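Local coordinates for Phosphoglucomutase/phosphomannomutase family protein (Burkholderia thailandensis, PDB 3UW2) that probably moves a phosphate group within phosphohexoses as a metal-dependent mutase of the phosphoglucomutase/phosphomannomutase family, here with zinc bound, at residues Q278-P282 with D283-M287; A313-V316 with R317-G321; E173-V177 with A178-V182. All blocks are in the same frame, centred on the assembly; numbering follows the deposited sequence.

Contact 1: residues Q278-P282 with D283-M287; sequences QIIYP and DRQLM. With EDO (1,2-ethanediol), chain G.
Q285 folds back from the first turn of its helix so that its amide meets the backbone of I280 in the approach loop. The chain is extended beyond CG (chi2 -179°), which carries Q285 NE2 to 3.0 Å from I280 O with an N-H...O angle of 161°. The acceptor lies close to the plane of the Q285 amide, whereas NE2 stands 23° out of the carbonyl plane of I280. Along the way the Q285 side chain keeps alongside the P282 ring, and P282 CG comes 4.0 Å from Q285 NE2.

R284 leaves the helix on another course and meets I280 at about a right angle. I280 CG2 rests against R284 CB, while I280 CD1 reaches R284 NH1 at 3.7 Å, approaching the guanidinium obliquely. A water lies in the plane of that guanidinium at its edge; it accepts from R284 NH1 and Y281 N and donates to I279 O, a three-way bridge between loop and helix. R284 NE and NH2 are bound to P389 O and L388 O.

Y281 is the N-cap residue: Y281 O accepts from Q285 N at 3.1 Å and, weakly, from R284 N. D283 swings its carboxylate back, D283 OD1 lying 3.5 Å from Y281 CB, and OD2 accepts from T309 N and from an ethanediol probably left by crystallisation.

The contact thus turns the chain after strand 270-273 into helix 282-296, with I280 packed on helix 381-386 and D283 and M287 against helix 311-318.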
ATOM      1  N   GLN A 278      -4.844   6.806  20.124  1.00 35.77           N
ATOM      2  CA  GLN A 278      -5.857   6.651  19.082  1.00 37.64           C
ATOM      3  C   GLN A 278      -5.203   6.305  17.754  1.00 35.91           C
ATOM      4  O   GLN A 278      -4.305   7.031  17.290  1.00 34.93           O
ATOM      5  CB  GLN A 278      -6.671   7.946  18.908  1.00 36.45           C
ATOM      6  CG  GLN A 278      -7.428   8.431  20.147  1.00 42.81           C
ATOM      7  CD  GLN A 278      -8.184   7.321  20.798  1.00 43.98           C
ATOM      8  OE1 GLN A 278      -7.829   6.887  21.890  1.00 53.12           O
ATOM      9  NE2 GLN A 278      -9.190   6.809  20.128  1.00 47.35           N
ATOM     10  N   ILE A 279      -5.649   5.219  17.126  1.00 35.70           N
ATOM     11  CA  ILE A 279      -5.196   4.913  15.774  1.00 34.41           C
ATOM     12  C   ILE A 279      -5.915   5.860  14.767  1.00 34.88           C
ATOM     13  O   ILE A 279      -7.104   5.965  14.818  1.00 33.66           O
ATOM     14  CB  ILE A 279      -5.499   3.449  15.387  1.00 36.33           C
ATOM     15  CG1 ILE A 279      -4.819   2.512  16.385  1.00 36.94           C
ATOM     16  CG2 ILE A 279      -5.058   3.208  13.918  1.00 35.89           C
ATOM     17  CD1 ILE A 279      -5.601   1.254  16.682  1.00 43.07           C
ATOM     18  N   ILE A 280      -5.196   6.546  13.880  1.00 30.24           N
ATOM     19  CA  ILE A 280      -5.834   7.400  12.845  1.00 31.62           C
ATOM     20  C   ILE A 280      -5.874   6.625  11.524  1.00 30.89           C
ATOM     21  O   ILE A 280      -4.823   6.391  10.858  1.00 30.88           O
ATOM     22  CB  ILE A 280      -5.095   8.789  12.706  1.00 31.32           C
ATOM     23  CG1 ILE A 280      -4.870   9.417  14.089  1.00 30.25           C
ATOM     24  CG2 ILE A 280      -5.853   9.763  11.764  1.00 29.64           C
ATOM     25  CD1 ILE A 280      -6.119   9.784  14.885  1.00 30.71           C
ATOM     26  N   TYR A 281      -7.060   6.109  11.182  1.00 32.58           N
ATOM     27  CA  TYR A 281      -7.199   5.264   9.979  1.00 33.42           C
ATOM     28  C   TYR A 281      -6.868   6.035   8.720  1.00 33.36           C
ATOM     29  O   TYR A 281      -6.958   7.267   8.697  1.00 34.56           O
ATOM     30  CB  TYR A 281      -8.591   4.632   9.883  1.00 38.20           C
ATOM     31  CG  TYR A 281      -8.720   3.595  10.930  1.00 43.09           C
ATOM     32  CD1 TYR A 281      -9.542   3.792  12.040  1.00 48.64           C
ATOM     33  CD2 TYR A 281      -7.928   2.450  10.879  1.00 46.66           C
ATOM     34  CE1 TYR A 281      -9.601   2.850  13.072  1.00 53.95           C
ATOM     35  CE2 TYR A 281      -7.960   1.503  11.900  1.00 56.83           C
ATOM     36  CZ  TYR A 281      -8.806   1.704  12.994  1.00 58.98           C
ATOM     37  OH  TYR A 281      -8.848   0.754  13.996  1.00 73.54           O
ATOM     38  N   PRO A 282      -6.429   5.332   7.671  1.00 34.56           N
ATOM     39  CA  PRO A 282      -5.945   6.129   6.534  1.00 33.80           C
ATOM     40  C   PRO A 282      -7.052   6.924   5.833  1.00 31.44           C
ATOM     41  O   PRO A 282      -6.718   7.882   5.194  1.00 30.75           O
ATOM     42  CB  PRO A 282      -5.340   5.081   5.588  1.00 32.86           C
ATOM     43  CG  PRO A 282      -4.908   3.978   6.546  1.00 36.17           C
ATOM     44  CD  PRO A 282      -5.901   3.951   7.665  1.00 36.00           C
ATOM     45  N   ASP A 283      -8.350   6.582   5.941  1.00 28.98           N
ATOM     46  CA  ASP A 283      -9.280   7.502   5.313  1.00 28.88           C
ATOM     47  C   ASP A 283      -9.264   8.884   6.033  1.00 29.80           C
ATOM     48  O   ASP A 283      -9.546   9.920   5.369  1.00 26.37           O
ATOM     49  CB  ASP A 283     -10.710   6.938   5.177  1.00 29.44           C
ATOM     50  CG  ASP A 283     -11.252   6.393   6.458  1.00 29.27           C
ATOM     51  OD1 ASP A 283     -10.508   6.351   7.495  1.00 28.28           O
ATOM     52  OD2 ASP A 283     -12.455   5.998   6.415  1.00 30.57           O
ATOM     53  N   ARG A 284      -8.980   8.903   7.368  1.00 28.10           N
ATOM     54  CA  ARG A 284      -8.886  10.216   8.070  1.00 28.36           C
ATOM     55  C   ARG A 284      -7.609  10.953   7.741  1.00 27.25           C
ATOM     56  O   ARG A 284      -7.611  12.167   7.522  1.00 26.49           O
ATOM     57  CB  ARG A 284      -9.062  10.083   9.572  1.00 30.49           C
ATOM     58  CG  ARG A 284     -10.499   9.701   9.915  1.00 29.48           C
ATOM     59  CD  ARG A 284     -10.529   9.343  11.372  1.00 31.81           C
ATOM     60  NE  ARG A 284     -10.812  10.496  12.197  1.00 31.33           N
ATOM     61  CZ  ARG A 284     -10.448  10.569  13.469  1.00 34.79           C
ATOM     62  NH1 ARG A 284      -9.724   9.593  14.020  1.00 33.06           N
ATOM     63  NH2 ARG A 284     -10.778  11.618  14.195  1.00 34.46           N
ATOM     64  N   GLN A 285      -6.511  10.210   7.684  1.00 29.56           N
ATOM     65  CA  GLN A 285      -5.253  10.767   7.173  1.00 28.45           C
ATOM     66  C   GLN A 285      -5.417  11.474   5.807  1.00 26.24           C
ATOM     67  O   GLN A 285      -4.822  12.528   5.580  1.00 28.68           O
ATOM     68  CB  GLN A 285      -4.214   9.669   7.033  1.00 30.39           C
ATOM     69  CG  GLN A 285      -3.762   9.004   8.372  1.00 29.84           C
ATOM     70  CD  GLN A 285      -2.688   7.939   8.078  1.00 33.17           C
ATOM     71  OE1 GLN A 285      -1.702   8.192   7.318  1.00 30.75           O
ATOM     72  NE2 GLN A 285      -2.903   6.733   8.586  1.00 32.32           N
ATOM     73  N   LEU A 286      -6.068  10.813   4.876  1.00 25.81           N
ATOM     74  CA  LEU A 286      -6.294  11.363   3.532  1.00 28.15           C
ATOM     75  C   LEU A 286      -7.070  12.682   3.582  1.00 28.41           C
ATOM     76  O   LEU A 286      -6.793  13.572   2.780  1.00 28.12           O
ATOM     77  CB  LEU A 286      -7.021  10.358   2.617  1.00 28.61           C
ATOM     78  CG  LEU A 286      -7.066  10.730   1.129  1.00 31.63           C
ATOM     79  CD1 LEU A 286      -5.649  10.692   0.571  1.00 29.75           C
ATOM     80  CD2 LEU A 286      -7.943   9.752   0.376  1.00 33.06           C
ATOM     81  N   MET A 287      -8.046  12.816   4.504  1.00 29.88           N
ATOM     82  CA  MET A 287      -8.709  14.137   4.655  1.00 30.10           C
ATOM     83  C   MET A 287      -7.682  15.249   4.942  1.00 31.02           C
ATOM     84  O   MET A 287      -7.745  16.342   4.376  1.00 26.92           O
ATOM     85  CB  MET A 287      -9.838  14.076   5.685  1.00 31.74           C
ATOM     86  CG  MET A 287     -11.025  13.276   5.121  1.00 30.45           C
ATOM     87  SD  MET A 287     -12.584  13.182   6.039  1.00 39.59           S
ATOM     88  CE  MET A 287     -12.258  11.971   7.321  1.00 32.62           C
TER
HETATM   89  C1  EDO G 470     -14.575   3.310   6.672  1.00 49.24           C
HETATM   90  O1  EDO G 470     -13.950   4.128   7.668  1.00 41.60           O
HETATM   91  C2  EDO G 470     -15.366   2.182   7.340  1.00 49.24           C
HETATM   92  O2  EDO G 470     -14.378   1.350   7.941  1.00 51.70           O
HETATM   93  O   HOH W   1      -9.211   6.769  13.074  1.00 30.42           O

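Contact 2: residues A313-V316 with R317-G321; sequences ARWV and REKGG
K319 reaches back over W315 at the C-terminal end of helix 311-318, the helix of a beta-alpha-beta crossover between strands 301-305 and 322-326. A Schellman motif ends this helix: G321 N binds V316 O, G320 N binds R317 O, and G320 takes the positive phi of the C-prime residue.

From its backbone, K319 first meets the carbonyl of W315, with K319 CB at 3.4 Å from W315 O. CG then passes near W315 NE1, and the bend at chi2 (37°) turns the chain over the indole, where CD approaches W315 CE2. K319 CE lies over one face of the six-membered ring, 3.7 Å from W315 CZ2, in a CH-pi contact. K319 NZ completes a cation-pi contact 3.9 Å from the centroid of the W315 six-membered ring and only 16° off its normal. The methylene and the ammonium thus share one face of the indole, whose NE1 makes a weak bond to M287 O of helix 282-296.

Another flank of the helix carries charge. R314 bends at chi3 and E318 stays extended, giving a salt bridge across one turn; the guanidinium and carboxylate planes are 61° apart. R317 lays one guanidinium face over A313 CB, while V316 packs inward on I302 and P323 of the adjoining strands.

The salt bridge is asymmetric in its geometry: R314 NH1 stands 2.8 Å from E318 OE2, which lies in the guanidinium plane, but the nitrogen approaches that oxygen from above the carboxylate plane.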
ATOM      1  N   ALA A 313     -16.199  12.414   0.837  1.00 30.39           N
ATOM      2  CA  ALA A 313     -16.822  13.134  -0.283  1.00 33.32           C
ATOM      3  C   ALA A 313     -17.084  14.606   0.097  1.00 33.91           C
ATOM      4  O   ALA A 313     -16.674  15.525  -0.629  1.00 31.43           O
ATOM      5  CB  ALA A 313     -18.137  12.460  -0.704  1.00 34.18           C
ATOM      6  N   ARG A 314     -17.797  14.803   1.220  1.00 34.28           N
ATOM      7  CA  ARG A 314     -18.190  16.129   1.678  1.00 35.14           C
ATOM      8  C   ARG A 314     -16.947  16.975   2.042  1.00 31.39           C
ATOM      9  O   ARG A 314     -16.800  18.148   1.637  1.00 29.41           O
ATOM     10  CB  ARG A 314     -19.116  16.005   2.894  1.00 39.77           C
ATOM     11  CG  ARG A 314     -19.534  17.376   3.435  1.00 46.87           C
ATOM     12  CD  ARG A 314     -20.302  17.294   4.764  1.00 53.11           C
ATOM     13  NE  ARG A 314     -21.700  17.082   4.428  1.00 54.98           N
ATOM     14  CZ  ARG A 314     -22.511  18.015   3.907  1.00 59.31           C
ATOM     15  NH1 ARG A 314     -22.081  19.253   3.692  1.00 60.52           N
ATOM     16  NH2 ARG A 314     -23.768  17.717   3.610  1.00 57.62           N
ATOM     17  N   TRP A 315     -16.024  16.351   2.763  1.00 30.03           N
ATOM     18  CA  TRP A 315     -14.784  17.013   3.122  1.00 30.60           C
ATOM     19  C   TRP A 315     -14.066  17.524   1.891  1.00 29.88           C
ATOM     20  O   TRP A 315     -13.662  18.728   1.821  1.00 29.86           O
ATOM     21  CB  TRP A 315     -13.937  16.029   3.891  1.00 28.13           C
ATOM     22  CG  TRP A 315     -12.605  16.583   4.259  1.00 29.91           C
ATOM     23  CD1 TRP A 315     -11.448  16.538   3.506  1.00 27.70           C
ATOM     24  CD2 TRP A 315     -12.238  17.321   5.495  1.00 31.01           C
ATOM     25  NE1 TRP A 315     -10.431  17.173   4.164  1.00 28.87           N
ATOM     26  CE2 TRP A 315     -10.823  17.635   5.367  1.00 29.18           C
ATOM     27  CE3 TRP A 315     -12.915  17.702   6.656  1.00 33.65           C
ATOM     28  CZ2 TRP A 315     -10.128  18.321   6.355  1.00 29.67           C
ATOM     29  CZ3 TRP A 315     -12.196  18.384   7.672  1.00 33.11           C
ATOM     30  CH2 TRP A 315     -10.838  18.699   7.508  1.00 32.77           C
ATOM     31  N   VAL A 316     -13.899  16.645   0.904  1.00 27.75           N
ATOM     32  CA  VAL A 316     -13.133  17.033  -0.294  1.00 27.82           C
ATOM     33  C   VAL A 316     -13.848  18.184  -1.030  1.00 27.75           C
ATOM     34  O   VAL A 316     -13.189  19.156  -1.429  1.00 27.82           O
ATOM     35  CB  VAL A 316     -12.895  15.859  -1.281  1.00 27.75           C
ATOM     36  CG1 VAL A 316     -12.467  16.377  -2.679  1.00 26.29           C
ATOM     37  CG2 VAL A 316     -11.865  14.869  -0.684  1.00 28.52           C
ATOM     38  N   ARG A 317     -15.171  18.123  -1.113  1.00 28.96           N
ATOM     39  CA  ARG A 317     -15.941  19.225  -1.742  1.00 33.91           C
ATOM     40  C   ARG A 317     -15.849  20.520  -1.006  1.00 32.38           C
ATOM     41  O   ARG A 317     -15.644  21.560  -1.640  1.00 33.00           O
ATOM     42  CB  ARG A 317     -17.401  18.912  -1.969  1.00 34.26           C
ATOM     43  CG  ARG A 317     -17.600  17.855  -3.021  1.00 40.63           C
ATOM     44  CD  ARG A 317     -19.077  17.601  -3.165  1.00 47.78           C
ATOM     45  NE  ARG A 317     -19.311  16.213  -3.558  1.00 56.42           N
ATOM     46  CZ  ARG A 317     -20.015  15.361  -2.812  1.00 55.23           C
ATOM     47  NH1 ARG A 317     -20.575  15.762  -1.662  1.00 55.97           N
ATOM     48  NH2 ARG A 317     -20.189  14.124  -3.226  1.00 55.86           N
ATOM     49  N   GLU A 318     -15.948  20.456   0.320  1.00 30.25           N
ATOM     50  CA  GLU A 318     -15.889  21.664   1.135  1.00 34.11           C
ATOM     51  C   GLU A 318     -14.504  22.250   1.090  1.00 33.96           C
ATOM     52  O   GLU A 318     -14.348  23.449   1.226  1.00 34.84           O
ATOM     53  CB  GLU A 318     -16.416  21.432   2.586  1.00 36.78           C
ATOM     54  CG  GLU A 318     -17.919  21.180   2.566  1.00 37.95           C
ATOM     55  CD  GLU A 318     -18.555  20.835   3.902  1.00 40.36           C
ATOM     56  OE1 GLU A 318     -17.858  20.560   4.887  1.00 38.95           O
ATOM     57  OE2 GLU A 318     -19.820  20.841   3.961  1.00 44.33           O
ATOM     58  N   LYS A 319     -13.490  21.417   0.851  1.00 32.83           N
ATOM     59  CA  LYS A 319     -12.137  21.907   0.723  1.00 34.10           C
ATOM     60  C   LYS A 319     -11.828  22.328  -0.741  1.00 36.24           C
ATOM     61  O   LYS A 319     -10.707  22.667  -1.033  1.00 38.18           O
ATOM     62  CB  LYS A 319     -11.123  20.847   1.216  1.00 36.50           C
ATOM     63  CG  LYS A 319     -10.774  20.891   2.721  1.00 37.79           C
ATOM     64  CD  LYS A 319     -11.965  21.256   3.602  1.00 41.52           C
ATOM     65  CE  LYS A 319     -11.585  21.469   5.071  1.00 42.56           C
ATOM     66  NZ  LYS A 319     -12.857  21.605   5.841  1.00 41.44           N
ATOM     67  N   GLY A 320     -12.816  22.334  -1.636  1.00 34.41           N
ATOM     68  CA  GLY A 320     -12.632  22.899  -3.003  1.00 35.09           C
ATOM     69  C   GLY A 320     -12.120  21.880  -4.059  1.00 36.44           C
ATOM     70  O   GLY A 320     -11.720  22.282  -5.138  1.00 35.10           O
ATOM     71  N   GLY A 321     -12.161  20.576  -3.739  1.00 31.49           N
ATOM     72  CA  GLY A 321     -11.762  19.541  -4.663  1.00 32.86           C
ATOM     73  C   GLY A 321     -12.906  18.707  -5.191  1.00 30.05           C
ATOM     74  O   GLY A 321     -14.066  18.956  -4.879  1.00 28.38           O
TER

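Contact 3: residues E173-V177 with A178-V182; sequences EQYDV and ADQYV
Y175 and Q180 meet across one flank of this strand-turn-helix junction. Y175 points CG anti to its own N (chi1 -177°) and Q180 is extended beyond CG, torsions that carry the phenol OH and the amide toward each other. The two side chains cross at about a right angle, with ring and amide planes 72° apart. Q180 OE1 arrives at the edge of the phenol, in the ring plane, and accepts a hydrogen bond from Y175 OH. The modelled distance of 2.4 Å between Y175 OH and Q180 OE1 is very short, and its exact value is doubtful. Both ends have further, weak partners: Y175 OH binds A113 N, and Q180 NE2 binds P111 O.

V177 fills the turn on the buried side. V177 CG2 lies 4.2 Å from Q180 OE1, and the valine packs on V103 and F106. Helical bonding starts here, as V177 O accepts from Y181 N at 3.0 Å. Y181 CB passes close to that same oxygen, but the ring leads off to an edge-to-face contact with F106 and a hydrogen bond from OH to D363.

The exposed side relies on D176 and water. D176 OD1 accepts a capping bond from A178 N at 3.0 Å (N-H...O 161°), the nitrogen meeting that oxygen from above the carboxylate plane, and OD1 also touches A178 CB. One water links D176 O to Q180 N, so a backbone N-H of the first turn is satisfied through solvent. A second water joins D176 OD2 to D179 OD1, the latter bond long and weak, between carboxylates that might otherwise repel; D179 also has a salt bridge to R212.

Strand 172-174, paired in parallel with strand 92-98, thereby passes into helix 178-186, which touches helix 101-107 through Q180 and Y181 and helix 206-216 through A178 and V182.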
ATOM      1  N   GLU A 173      24.896  -4.401 -12.108  1.00 32.56           N
ATOM      2  CA  GLU A 173      25.607  -3.348 -11.396  1.00 33.12           C
ATOM      3  C   GLU A 173      24.874  -3.120 -10.104  1.00 32.18           C
ATOM      4  O   GLU A 173      23.656  -3.112 -10.095  1.00 32.16           O
ATOM      5  CB  GLU A 173      25.536  -2.038 -12.181  1.00 40.25           C
ATOM      6  CG  GLU A 173      26.280  -0.891 -11.490  1.00 43.23           C
ATOM      7  CD  GLU A 173      26.415   0.362 -12.363  1.00 50.22           C
ATOM      8  OE1 GLU A 173      25.951   0.350 -13.532  1.00 45.05           O
ATOM      9  OE2 GLU A 173      27.024   1.356 -11.874  1.00 52.14           O
ATOM     10  N   GLN A 174      25.617  -2.899  -9.025  1.00 30.97           N
ATOM     11  CA  GLN A 174      25.032  -2.470  -7.732  1.00 31.97           C
ATOM     12  C   GLN A 174      25.068  -0.959  -7.576  1.00 32.66           C
ATOM     13  O   GLN A 174      26.038  -0.313  -7.967  1.00 32.77           O
ATOM     14  CB  GLN A 174      25.725  -3.187  -6.571  1.00 32.71           C
ATOM     15  CG  GLN A 174      25.346  -4.681  -6.557  1.00 35.91           C
ATOM     16  CD  GLN A 174      26.120  -5.439  -5.489  1.00 44.41           C
ATOM     17  OE1 GLN A 174      27.161  -4.991  -5.080  1.00 46.14           O
ATOM     18  NE2 GLN A 174      25.640  -6.609  -5.090  1.00 45.53           N
ATOM     19  N   TYR A 175      23.967  -0.388  -7.083  1.00 32.26           N
ATOM     20  CA  TYR A 175      23.857   1.046  -6.993  1.00 34.51           C
ATOM     21  C   TYR A 175      23.110   1.429  -5.732  1.00 34.83           C
ATOM     22  O   TYR A 175      22.006   0.923  -5.472  1.00 31.32           O
ATOM     23  CB  TYR A 175      23.122   1.635  -8.226  1.00 35.58           C
ATOM     24  CG  TYR A 175      23.053   3.137  -8.174  1.00 39.30           C
ATOM     25  CD1 TYR A 175      24.213   3.924  -8.385  1.00 42.49           C
ATOM     26  CD2 TYR A 175      21.846   3.795  -7.845  1.00 36.36           C
ATOM     27  CE1 TYR A 175      24.149   5.320  -8.309  1.00 44.73           C
ATOM     28  CE2 TYR A 175      21.769   5.186  -7.777  1.00 38.79           C
ATOM     29  CZ  TYR A 175      22.922   5.950  -8.008  1.00 43.81           C
ATOM     30  OH  TYR A 175      22.863   7.326  -7.936  1.00 44.49           O
ATOM     31  N   ASP A 176      23.713   2.310  -4.933  1.00 33.40           N
ATOM     32  CA  ASP A 176      23.013   2.739  -3.734  1.00 33.37           C
ATOM     33  C   ASP A 176      22.285   4.053  -4.026  1.00 32.43           C
ATOM     34  O   ASP A 176      22.888   5.081  -4.249  1.00 34.64           O
ATOM     35  CB  ASP A 176      23.965   2.819  -2.510  1.00 35.16           C
ATOM     36  CG  ASP A 176      23.220   3.120  -1.169  1.00 36.87           C
ATOM     37  OD1 ASP A 176      22.010   3.329  -1.093  1.00 37.15           O
ATOM     38  OD2 ASP A 176      23.892   3.156  -0.157  1.00 47.20           O
ATOM     39  N   VAL A 177      20.974   3.991  -3.966  1.00 30.95           N
ATOM     40  CA  VAL A 177      20.063   5.111  -4.280  1.00 31.48           C
ATOM     41  C   VAL A 177      19.525   5.830  -2.982  1.00 29.79           C
ATOM     42  O   VAL A 177      18.762   6.827  -3.048  1.00 28.86           O
ATOM     43  CB  VAL A 177      18.883   4.559  -5.118  1.00 31.31           C
ATOM     44  CG1 VAL A 177      17.837   3.928  -4.216  1.00 28.77           C
ATOM     45  CG2 VAL A 177      18.230   5.674  -5.925  1.00 33.90           C
ATOM     46  N   ALA A 178      19.995   5.394  -1.814  1.00 27.89           N
ATOM     47  CA  ALA A 178      19.490   5.974  -0.547  1.00 30.88           C
ATOM     48  C   ALA A 178      19.767   7.468  -0.370  1.00 31.64           C
ATOM     49  O   ALA A 178      18.892   8.223   0.062  1.00 29.28           O
ATOM     50  CB  ALA A 178      20.048   5.183   0.649  1.00 36.38           C
ATOM     51  N   ASP A 179      20.975   7.896  -0.693  1.00 29.91           N
ATOM     52  CA  ASP A 179      21.335   9.293  -0.526  1.00 35.91           C
ATOM     53  C   ASP A 179      20.472  10.156  -1.452  1.00 33.59           C
ATOM     54  O   ASP A 179      20.003  11.201  -1.006  1.00 32.53           O
ATOM     55  CB  ASP A 179      22.798   9.559  -0.909  1.00 37.68           C
ATOM     56  CG  ASP A 179      23.782   9.007   0.100  1.00 43.56           C
ATOM     57  OD1 ASP A 179      23.388   8.547   1.193  1.00 43.61           O
ATOM     58  OD2 ASP A 179      24.980   9.029  -0.231  1.00 50.45           O
ATOM     59  N   GLN A 180      20.312   9.762  -2.730  1.00 32.14           N
ATOM     60  CA  GLN A 180      19.432  10.542  -3.635  1.00 34.28           C
ATOM     61  C   GLN A 180      18.010  10.601  -3.046  1.00 32.52           C
ATOM     62  O   GLN A 180      17.345  11.619  -3.080  1.00 32.79           O
ATOM     63  CB  GLN A 180      19.262   9.911  -5.004  1.00 34.46           C
ATOM     64  CG  GLN A 180      20.405  10.117  -5.933  1.00 41.10           C
ATOM     65  CD  GLN A 180      20.155   9.457  -7.258  1.00 44.06           C
ATOM     66  OE1 GLN A 180      20.859   8.522  -7.647  1.00 49.25           O
ATOM     67  NE2 GLN A 180      19.178   9.959  -7.981  1.00 41.20           N
ATOM     68  N   TYR A 181      17.544   9.484  -2.545  1.00 29.01           N
ATOM     69  CA  TYR A 181      16.165   9.464  -1.978  1.00 27.81           C
ATOM     70  C   TYR A 181      16.001  10.441  -0.783  1.00 28.20           C
ATOM     71  O   TYR A 181      15.121  11.319  -0.750  1.00 27.96           O
ATOM     72  CB  TYR A 181      15.883   8.062  -1.552  1.00 27.08           C
ATOM     73  CG  TYR A 181      14.486   7.847  -0.934  1.00 26.20           C
ATOM     74  CD1 TYR A 181      13.349   7.703  -1.736  1.00 25.95           C
ATOM     75  CD2 TYR A 181      14.353   7.723   0.434  1.00 26.12           C
ATOM     76  CE1 TYR A 181      12.072   7.465  -1.117  1.00 26.05           C
ATOM     77  CE2 TYR A 181      13.132   7.515   1.045  1.00 25.58           C
ATOM     78  CZ  TYR A 181      11.982   7.369   0.254  1.00 25.92           C
ATOM     79  OH  TYR A 181      10.739   7.113   0.882  1.00 26.95           O
ATOM     80  N   VAL A 182      16.846  10.278   0.220  1.00 28.53           N
ATOM     81  CA  VAL A 182      16.774  11.136   1.397  1.00 28.27           C
ATOM     82  C   VAL A 182      16.916  12.600   1.006  1.00 32.09           C
ATOM     83  O   VAL A 182      16.114  13.433   1.457  1.00 31.30           O
ATOM     84  CB  VAL A 182      17.825  10.751   2.466  1.00 30.00           C
ATOM     85  CG1 VAL A 182      17.772  11.727   3.664  1.00 28.13           C
ATOM     86  CG2 VAL A 182      17.566   9.284   2.926  1.00 28.63           C
TER
HETATM   87  O   HOH W   2      22.374   7.948  -3.994  1.00 35.26           O
HETATM   88  O   HOH W   3      23.368   5.165   1.824  1.00 55.56           O

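Followed from the N terminus, the three contacts come in series; none nests in or crosses another, since each closes a local turn of continuous chain. Contact 3 comes first, leading from the edge of the sheet that includes strand 92-98 into helix 178-186. Contact 1 begins helix 282-296 after strand 270-273 has completed the next sheet. Contact 2 ends helix 311-318 just before strand 322-326 of the third sheet. Contacts 1 and 2 are side by side, centres about 16 Å apart, and meet where helices 282-296 and 311-318 pack together. Contact 3 is remote, its centre about 31 Å from that of contact 1 and about 38 Å from that of contact 2.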